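Local coordinates for protein cytochrome P450 monooxygenase (PDB 6KBH) that probably acts as a self-sufficient monooxygenase, carrying heme, FMN and a [2Fe-2S] cluster in one chain so that electrons can reach the P450 heme, at residues 418-421 with 422-425; 300-303 with 304-307; 406-409 with 410-414. One frame throughout, in Å; residues are numbered along the deposited sequence.

Contact 1: 418-421 with 422-425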
loop_
_atom_site.group_PDB
_atom_site.type_symbol
_atom_site.label_atom_id
_atom_site.label_comp_id
_atom_site.label_asym_id
_atom_site.label_seq_id
_atom_site.Cartn_x
_atom_site.Cartn_y
_atom_site.Cartn_z
ATOM N N GLU A 418 -16.765 -13.904 18.540
ATOM C CA GLU A 418 -17.183 -12.588 19.004
ATOM C C GLU A 418 -16.468 -12.252 20.302
ATOM O O GLU A 418 -15.894 -13.116 20.969
ATOM C CB GLU A 418 -18.705 -12.490 19.200
ATOM C CG GLU A 418 -19.270 -13.366 20.296
ATOM C CD GLU A 418 -20.778 -13.245 20.425
ATOM O OE1 GLU A 418 -21.384 -12.480 19.646
ATOM O OE2 GLU A 418 -21.356 -13.916 21.308
ATOM N N LEU A 419 -16.513 -10.969 20.646
ATOM C CA LEU A 419 -15.906 -10.494 21.879
ATOM C C LEU A 419 -16.755 -10.884 23.080
ATOM O O LEU A 419 -17.987 -10.808 23.042
ATOM C CB LEU A 419 -15.742 -8.974 21.837
ATOM C CG LEU A 419 -14.514 -8.403 21.131
ATOM C CD1 LEU A 419 -14.641 -6.894 20.984
ATOM C CD2 LEU A 419 -13.264 -8.766 21.896
ATOM N N VAL A 420 -16.090 -11.313 24.148
ATOM C CA VAL A 420 -16.745 -11.499 25.439
ATOM C C VAL A 420 -17.348 -10.159 25.844
ATOM O O VAL A 420 -16.613 -9.174 26.001
ATOM C CB VAL A 420 -15.761 -12.016 26.502
ATOM C CG1 VAL A 420 -16.399 -11.979 27.880
ATOM C CG2 VAL A 420 -15.298 -13.426 26.153
ATOM N N PRO A 421 -18.667 -10.062 25.996
ATOM C CA PRO A 421 -19.286 -8.763 26.288
ATOM C C PRO A 421 -18.925 -8.273 27.683
ATOM O O PRO A 421 -18.345 -8.990 28.502
ATOM C CB PRO A 421 -20.787 -9.043 26.164
ATOM C CG PRO A 421 -20.880 -10.331 25.382
ATOM C CD PRO A 421 -19.671 -11.115 25.783
ATOM N N ASP A 422 -19.297 -7.017 27.941
ATOM C CA ASP A 422 -18.988 -6.333 29.200
ATOM C C ASP A 422 -17.513 -6.485 29.564
ATOM O O ASP A 422 -17.153 -6.741 30.716
ATOM C CB ASP A 422 -19.885 -6.833 30.336
ATOM C CG ASP A 422 -21.341 -6.443 30.146
ATOM O OD1 ASP A 422 -21.639 -5.691 29.199
ATOM O OD2 ASP A 422 -22.186 -6.885 30.955
ATOM N N GLN A 423 -16.649 -6.330 28.566
ATOM C CA GLN A 423 -15.215 -6.499 28.739
ATOM C C GLN A 423 -14.541 -5.135 28.774
ATOM O O GLN A 423 -14.784 -4.294 27.902
ATOM C CB GLN A 423 -14.631 -7.355 27.615
ATOM C CG GLN A 423 -13.140 -7.601 27.727
ATOM C CD GLN A 423 -12.646 -8.603 26.705
ATOM O OE1 GLN A 423 -11.444 -8.835 26.578
ATOM N NE2 GLN A 423 -13.573 -9.207 25.970
ATOM N N GLU A 424 -13.708 -4.921 29.786
ATOM C CA GLU A 424 -12.947 -3.690 29.933
ATOM C C GLU A 424 -11.534 -3.917 29.416
ATOM O O GLU A 424 -10.890 -4.908 29.772
ATOM C CB GLU A 424 -12.909 -3.240 31.394
ATOM C CG GLU A 424 -14.274 -2.937 31.982
ATOM C CD GLU A 424 -14.794 -1.579 31.560
ATOM O OE1 GLU A 424 -14.009 -0.607 31.590
ATOM O OE2 GLU A 424 -15.985 -1.485 31.195
ATOM N N PHE A 425 -11.059 -3.002 28.580
ATOM C CA PHE A 425 -9.748 -3.117 27.958
ATOM C C PHE A 425 -8.788 -2.142 28.625
ATOM O O PHE A 425 -9.026 -0.928 28.627
ATOM C CB PHE A 425 -9.840 -2.863 26.455
ATOM C CG PHE A 425 -10.583 -3.935 25.712
ATOM C CD1 PHE A 425 -9.953 -5.122 25.372
ATOM C CD2 PHE A 425 -11.915 -3.765 25.372
ATOM C CE1 PHE A 425 -10.633 -6.113 24.697
ATOM C CE2 PHE A 425 -12.600 -4.748 24.692
ATOM C CZ PHE A 425 -11.959 -5.928 24.356
#
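V420 and Q423 face each other across a tight turn of the chain, their CA atoms 6.2 Å apart. Strand 418-419 runs out into V420 and P421, which remain extended, and the turn comes at D422, whose positive phi (49°) puts it in the left-handed helical region. From Q423 to F425 the backbone is extended again, and by then it has splayed away, with CA of L419 and CA of F425 11.4 Å apart. The two limbs are tied not by a backbone bond but by the side chain of Q423. Its CG stands anti to the backbone N (chi1 -179°) and the rest of the chain is extended, which carries the amide back over the turn. There NE2 donates to V420 O at 3.0 Å with an N-H...O angle of 159°, meeting a lone pair in the carbonyl plane, while the oxygen lies almost in the plane of the amide. NE2 also rests 3.6 Å from CB of V420. The loop leaves an edge strand of the small antiparallel sheet 172-174, 440-442 and 418-419, probably the β3 sheet of the P450 fold. The amide helps secure it there, since OE1 of Q423 accepts from the backbone N of W440 on the middle strand; bonds at both ends probably settle which is oxygen. Beyond the turn, L419 and F425 make the apolar part of the contact. CD2 of L419 reaches the rim of the ring near its plane, 4.0 Å from F425 CZ, and also lies 4.1 Å from Q423 NE2. CG of Q423 sits 3.9 Å above one face of the same phenyl ring, offset toward its rim. Helix 284-300 backs this pair, through L299 against L419 and R296 against F425.

Contact 2: 300-303 with 304-307; sequences EHRD and VWEE
The first turn of helix 302-310, probably helix J of the P450 fold, starts at H301 in the N-cap position. The carbonyl O of H301 takes the N-H of W305 at 3.3 Å, and R302 O and D303 O continue the ladder by accepting from E306 N and E307 N. At the cap, CG1 of V304 packs on CB of H301 at 3.5 Å. R302 carries most of the side-chain contact. With CG anti to the backbone N (chi1 -154°) and the chain extended as far as NE, it runs alongside W305, CG lying 3.5 Å from W305 CD1. Its guanidinium is turned 62° from the indole plane, and W305 NE1 lies 3.3 Å above one of its faces, toward the rim. Both groups are donors and bond elsewhere: NE1 to P415 O, and NH1 of R302 to M417 O. NE of R302 makes a weak, salt-bridging hydrogen bond at the guanidinium edge to E306 OE2 (3.3 Å, 145°). A leucine in place of R302 would probably leave the M417 carbonyl without this donor and E306 without its countercharge. The turn follows directly on helix 284-300: H301 ND1 bonds back to L297 O there, while P415 and M417 belong to the link between helix 396-413 and strand 418-419.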
loop_
_atom_site.group_PDB
_atom_site.type_symbol
_atom_site.label_atom_id
_atom_site.label_comp_id
_atom_site.label_asym_id
_atom_site.label_seq_id
_atom_site.Cartn_x
_atom_site.Cartn_y
_atom_site.Cartn_z
ATOM N N GLU A 300 -15.747 -5.030 17.232
ATOM C CA GLU A 300 -16.672 -4.024 17.746
ATOM C C GLU A 300 -17.732 -3.665 16.713
ATOM O O GLU A 300 -18.919 -3.566 17.047
ATOM C CB GLU A 300 -15.905 -2.775 18.178
ATOM C CG GLU A 300 -15.211 -2.911 19.522
ATOM C CD GLU A 300 -14.603 -1.606 19.991
ATOM O OE1 GLU A 300 -14.480 -0.675 19.165
ATOM O OE2 GLU A 300 -14.256 -1.508 21.187
ATOM N N HIS A 301 -17.325 -3.452 15.461
ATOM C CA HIS A 301 -18.250 -3.322 14.335
ATOM C C HIS A 301 -18.290 -4.687 13.658
ATOM O O HIS A 301 -17.476 -4.986 12.787
ATOM C CB HIS A 301 -17.804 -2.243 13.350
ATOM C CG HIS A 301 -17.320 -0.975 13.983
ATOM N ND1 HIS A 301 -16.055 -0.842 14.515
ATOM C CD2 HIS A 301 -17.915 0.233 14.124
ATOM C CE1 HIS A 301 -15.901 0.386 14.977
ATOM N NE2 HIS A 301 -17.015 1.058 14.752
ATOM N N ARG A 302 -19.239 -5.535 14.052
ATOM C CA ARG A 302 -19.189 -6.900 13.541
ATOM C C ARG A 302 -19.713 -7.028 12.114
ATOM O O ARG A 302 -19.419 -8.032 11.453
ATOM C CB ARG A 302 -19.953 -7.861 14.454
ATOM C CG ARG A 302 -19.412 -9.280 14.338
ATOM C CD ARG A 302 -20.354 -10.337 14.864
ATOM N NE ARG A 302 -20.003 -11.649 14.325
ATOM C CZ ARG A 302 -19.211 -12.517 14.944
ATOM N NH1 ARG A 302 -18.682 -12.199 16.113
ATOM N NH2 ARG A 302 -18.938 -13.692 14.392
ATOM N N ASP A 303 -20.477 -6.052 11.619
ATOM C CA ASP A 303 -20.909 -6.107 10.225
ATOM C C ASP A 303 -19.710 -6.060 9.288
ATOM O O ASP A 303 -19.603 -6.865 8.354
ATOM C CB ASP A 303 -21.878 -4.964 9.921
ATOM C CG ASP A 303 -21.362 -3.619 10.392
ATOM O OD1 ASP A 303 -20.550 -3.594 11.343
ATOM O OD2 ASP A 303 -21.764 -2.591 9.809
ATOM N N VAL A 304 -18.786 -5.129 9.531
ATOM C CA VAL A 304 -17.579 -5.063 8.717
ATOM C C VAL A 304 -16.685 -6.267 8.993
ATOM O O VAL A 304 -15.929 -6.703 8.115
ATOM C CB VAL A 304 -16.853 -3.724 8.952
ATOM C CG1 VAL A 304 -16.485 -3.561 10.390
ATOM C CG2 VAL A 304 -15.619 -3.633 8.116
ATOM N N TRP A 305 -16.760 -6.835 10.198
ATOM C CA TRP A 305 -16.094 -8.108 10.450
ATOM C C TRP A 305 -16.610 -9.184 9.504
ATOM O O TRP A 305 -15.827 -9.872 8.837
ATOM C CB TRP A 305 -16.299 -8.530 11.905
ATOM C CG TRP A 305 -16.181 -10.009 12.127
ATOM C CD1 TRP A 305 -17.202 -10.916 12.168
ATOM C CD2 TRP A 305 -14.978 -10.750 12.354
ATOM N NE1 TRP A 305 -16.706 -12.175 12.400
ATOM C CE2 TRP A 305 -15.344 -12.101 12.520
ATOM C CE3 TRP A 305 -13.625 -10.404 12.432
ATOM C CZ2 TRP A 305 -14.409 -13.103 12.758
ATOM C CZ3 TRP A 305 -12.698 -11.402 12.670
ATOM C CH2 TRP A 305 -13.094 -12.735 12.829
ATOM N N GLU A 306 -17.934 -9.340 9.432
ATOM C CA GLU A 306 -18.520 -10.368 8.579
ATOM C C GLU A 306 -18.257 -10.097 7.104
ATOM O O GLU A 306 -18.227 -11.034 6.297
ATOM C CB GLU A 306 -20.022 -10.465 8.841
ATOM C CG GLU A 306 -20.401 -11.397 9.977
ATOM C CD GLU A 306 -21.801 -11.134 10.491
ATOM O OE1 GLU A 306 -22.654 -10.702 9.684
ATOM O OE2 GLU A 306 -22.050 -11.348 11.696
ATOM N N GLU A 307 -18.075 -8.828 6.732
ATOM C CA GLU A 307 -17.716 -8.507 5.356
ATOM C C GLU A 307 -16.370 -9.118 4.990
ATOM O O GLU A 307 -16.220 -9.732 3.926
ATOM C CB GLU A 307 -17.693 -6.993 5.158
ATOM C CG GLU A 307 -19.022 -6.411 4.723
ATOM C CD GLU A 307 -18.908 -4.964 4.294
ATOM O OE1 GLU A 307 -17.907 -4.314 4.658
ATOM O OE2 GLU A 307 -19.817 -4.475 3.590
#

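Contact 3: 406-409 with 410-414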
loop_
_atom_site.group_PDB
_atom_site.type_symbol
_atom_site.label_atom_id
_atom_site.label_comp_id
_atom_site.label_asym_id
_atom_site.label_seq_id
_atom_site.Cartn_x
_atom_site.Cartn_y
_atom_site.Cartn_z
ATOM N N PHE A 406 -2.597 -12.950 9.734
ATOM C CA PHE A 406 -3.312 -13.091 10.989
ATOM C C PHE A 406 -4.808 -12.931 10.764
ATOM O O PHE A 406 -5.618 -13.772 11.186
ATOM C CB PHE A 406 -2.852 -12.051 12.016
ATOM C CG PHE A 406 -1.414 -12.155 12.447
ATOM C CD1 PHE A 406 -0.686 -13.313 12.229
ATOM C CD2 PHE A 406 -0.805 -11.102 13.107
ATOM C CE1 PHE A 406 0.631 -13.398 12.645
ATOM C CE2 PHE A 406 0.513 -11.181 13.527
ATOM C CZ PHE A 406 1.227 -12.334 13.296
ATOM N N LEU A 407 -5.181 -11.846 10.100
ATOM C CA LEU A 407 -6.570 -11.521 9.847
ATOM C C LEU A 407 -7.159 -12.293 8.675
ATOM O O LEU A 407 -8.353 -12.145 8.406
ATOM C CB LEU A 407 -6.723 -10.015 9.611
ATOM C CG LEU A 407 -8.147 -9.454 9.574
ATOM C CD1 LEU A 407 -8.879 -9.752 10.881
ATOM C CD2 LEU A 407 -8.150 -7.967 9.261
ATOM N N GLU A 408 -6.395 -13.114 7.956
ATOM C CA GLU A 408 -7.177 -13.961 7.067
ATOM C C GLU A 408 -7.493 -15.301 7.716
ATOM O O GLU A 408 -8.623 -15.783 7.594
ATOM C CB GLU A 408 -6.506 -14.149 5.695
ATOM C CG GLU A 408 -5.202 -14.898 5.617
ATOM C CD GLU A 408 -5.057 -15.630 4.286
ATOM O OE1 GLU A 408 -5.954 -16.429 3.941
ATOM O OE2 GLU A 408 -4.042 -15.416 3.591
ATOM N N GLU A 409 -6.554 -15.880 8.467
ATOM C CA GLU A 409 -6.832 -17.161 9.108
ATOM C C GLU A 409 -7.965 -17.050 10.123
ATOM O O GLU A 409 -8.828 -17.932 10.192
ATOM C CB GLU A 409 -5.581 -17.717 9.782
ATOM C CG GLU A 409 -5.803 -19.146 10.240
ATOM C CD GLU A 409 -4.541 -19.864 10.656
ATOM O OE1 GLU A 409 -3.496 -19.204 10.822
ATOM O OE2 GLU A 409 -4.596 -21.106 10.801
ATOM N N LEU A 410 -7.978 -15.982 10.925
ATOM C CA LEU A 410 -9.016 -15.858 11.944
ATOM C C LEU A 410 -10.370 -15.508 11.338
ATOM O O LEU A 410 -11.409 -15.817 11.934
ATOM C CB LEU A 410 -8.609 -14.824 12.993
ATOM C CG LEU A 410 -7.238 -15.049 13.635
ATOM C CD1 LEU A 410 -6.870 -13.873 14.507
ATOM C CD2 LEU A 410 -7.200 -16.345 14.434
ATOM N N THR A 411 -10.388 -14.867 10.168
ATOM C CA THR A 411 -11.653 -14.673 9.465
ATOM C C THR A 411 -12.052 -15.905 8.668
ATOM O O THR A 411 -13.246 -16.135 8.449
ATOM C CB THR A 411 -11.576 -13.464 8.538
ATOM O OG1 THR A 411 -10.618 -13.711 7.498
ATOM C CG2 THR A 411 -11.195 -12.222 9.326
ATOM N N ARG A 412 -11.077 -16.692 8.214
ATOM C CA ARG A 412 -11.394 -17.943 7.535
ATOM C C ARG A 412 -11.982 -18.953 8.509
ATOM O O ARG A 412 -13.127 -19.393 8.356
ATOM C CB ARG A 412 -10.139 -18.515 6.875
ATOM C CG ARG A 412 -9.698 -17.787 5.623
ATOM C CD ARG A 412 -10.329 -18.371 4.380
ATOM N NE ARG A 412 -9.683 -17.856 3.177
ATOM C CZ ARG A 412 -8.475 -18.226 2.761
ATOM N NH1 ARG A 412 -7.776 -19.121 3.448
ATOM N NH2 ARG A 412 -7.965 -17.703 1.655
ATOM N N ARG A 413 -11.212 -19.315 9.534
ATOM C CA ARG A 413 -11.570 -20.453 10.369
ATOM C C ARG A 413 -12.653 -20.106 11.386
ATOM O O ARG A 413 -13.569 -20.905 11.609
ATOM C CB ARG A 413 -10.319 -20.992 11.067
ATOM C CG ARG A 413 -9.301 -21.567 10.092
ATOM C CD ARG A 413 -7.954 -21.850 10.734
ATOM N NE ARG A 413 -7.994 -22.962 11.676
ATOM C CZ ARG A 413 -6.916 -23.507 12.230
ATOM N NH1 ARG A 413 -5.707 -23.053 11.928
ATOM N NH2 ARG A 413 -7.045 -24.517 13.079
ATOM N N LEU A 414 -12.582 -18.930 12.011
ATOM C CA LEU A 414 -13.487 -18.562 13.100
ATOM C C LEU A 414 -14.252 -17.276 12.797
ATOM O O LEU A 414 -14.098 -16.273 13.504
ATOM C CB LEU A 414 -12.720 -18.416 14.414
ATOM C CG LEU A 414 -11.631 -19.436 14.751
ATOM C CD1 LEU A 414 -11.182 -19.292 16.193
ATOM C CD2 LEU A 414 -12.155 -20.827 14.518
#
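E409 OE2 has two partners, NH1 of R413 one helical turn on and NE of R161 on helix 153-164, the latter as a salt bridge. The R413 bond is modelled at 2.5 Å with an N-H...O angle of 143°, a shortness that carries no weight at this resolution. The oxygen lies in the guanidinium plane, at its edge, and is met on its anti side. E409 is extended throughout (chi1 -170°), which lays its carboxylate alongside R413, pointing the same way; E409 CG touches R413 CD at 3.5 Å. R413 in turn has a second carboxylate, E450, on its NE. The next pair, E408 and R412, also salt-bridges but in another manner. Here E408 OE1 hovers 3.0 Å above the guanidinium face, near the rim, the two planes being 84° apart, so charge alone links them. E408 OE2 forms its salt bridge with R157 NH2, and R412 NH1 donates to R459 O. On another side of the helix, T411 OG1 lies 2.9 Å from both L407 O and E408 O and has one proton to give. Its CG2 meets L407 CD1 at 3.7 Å. The side chain of F406 is about 9 Å from the heme. Helix 396-413, probably the P450 L helix that follows the heme-ligating cysteine, is packed against three others. Helix 153-164 covers the E409 side, helix 302-310 packs on T411 and L407 through I308, and helix 284-300 meets F406, L407 and L410.

In the fold
Along the chain contact 2 comes first, then contact 3, then contact 1, all in the P450 part of the protein and on the same side of its centre. Contacts 2 and 3 are closest, their centres about 13 Å apart: the indole of W305 lies against the C-terminal turn of helix 396-413, with CZ3 on T411 CG2 at 3.8 Å. Contact 1 lies about 15 Å from contact 2, centre to centre, and touches it where E418 and R302 pack. From contact 3 it is about 19 Å away, linked by the short 415-417 connection, with no direct touch. These packings set helix 302-310, helix 396-413 and strand 418-419 side by side, away from the annotated sites.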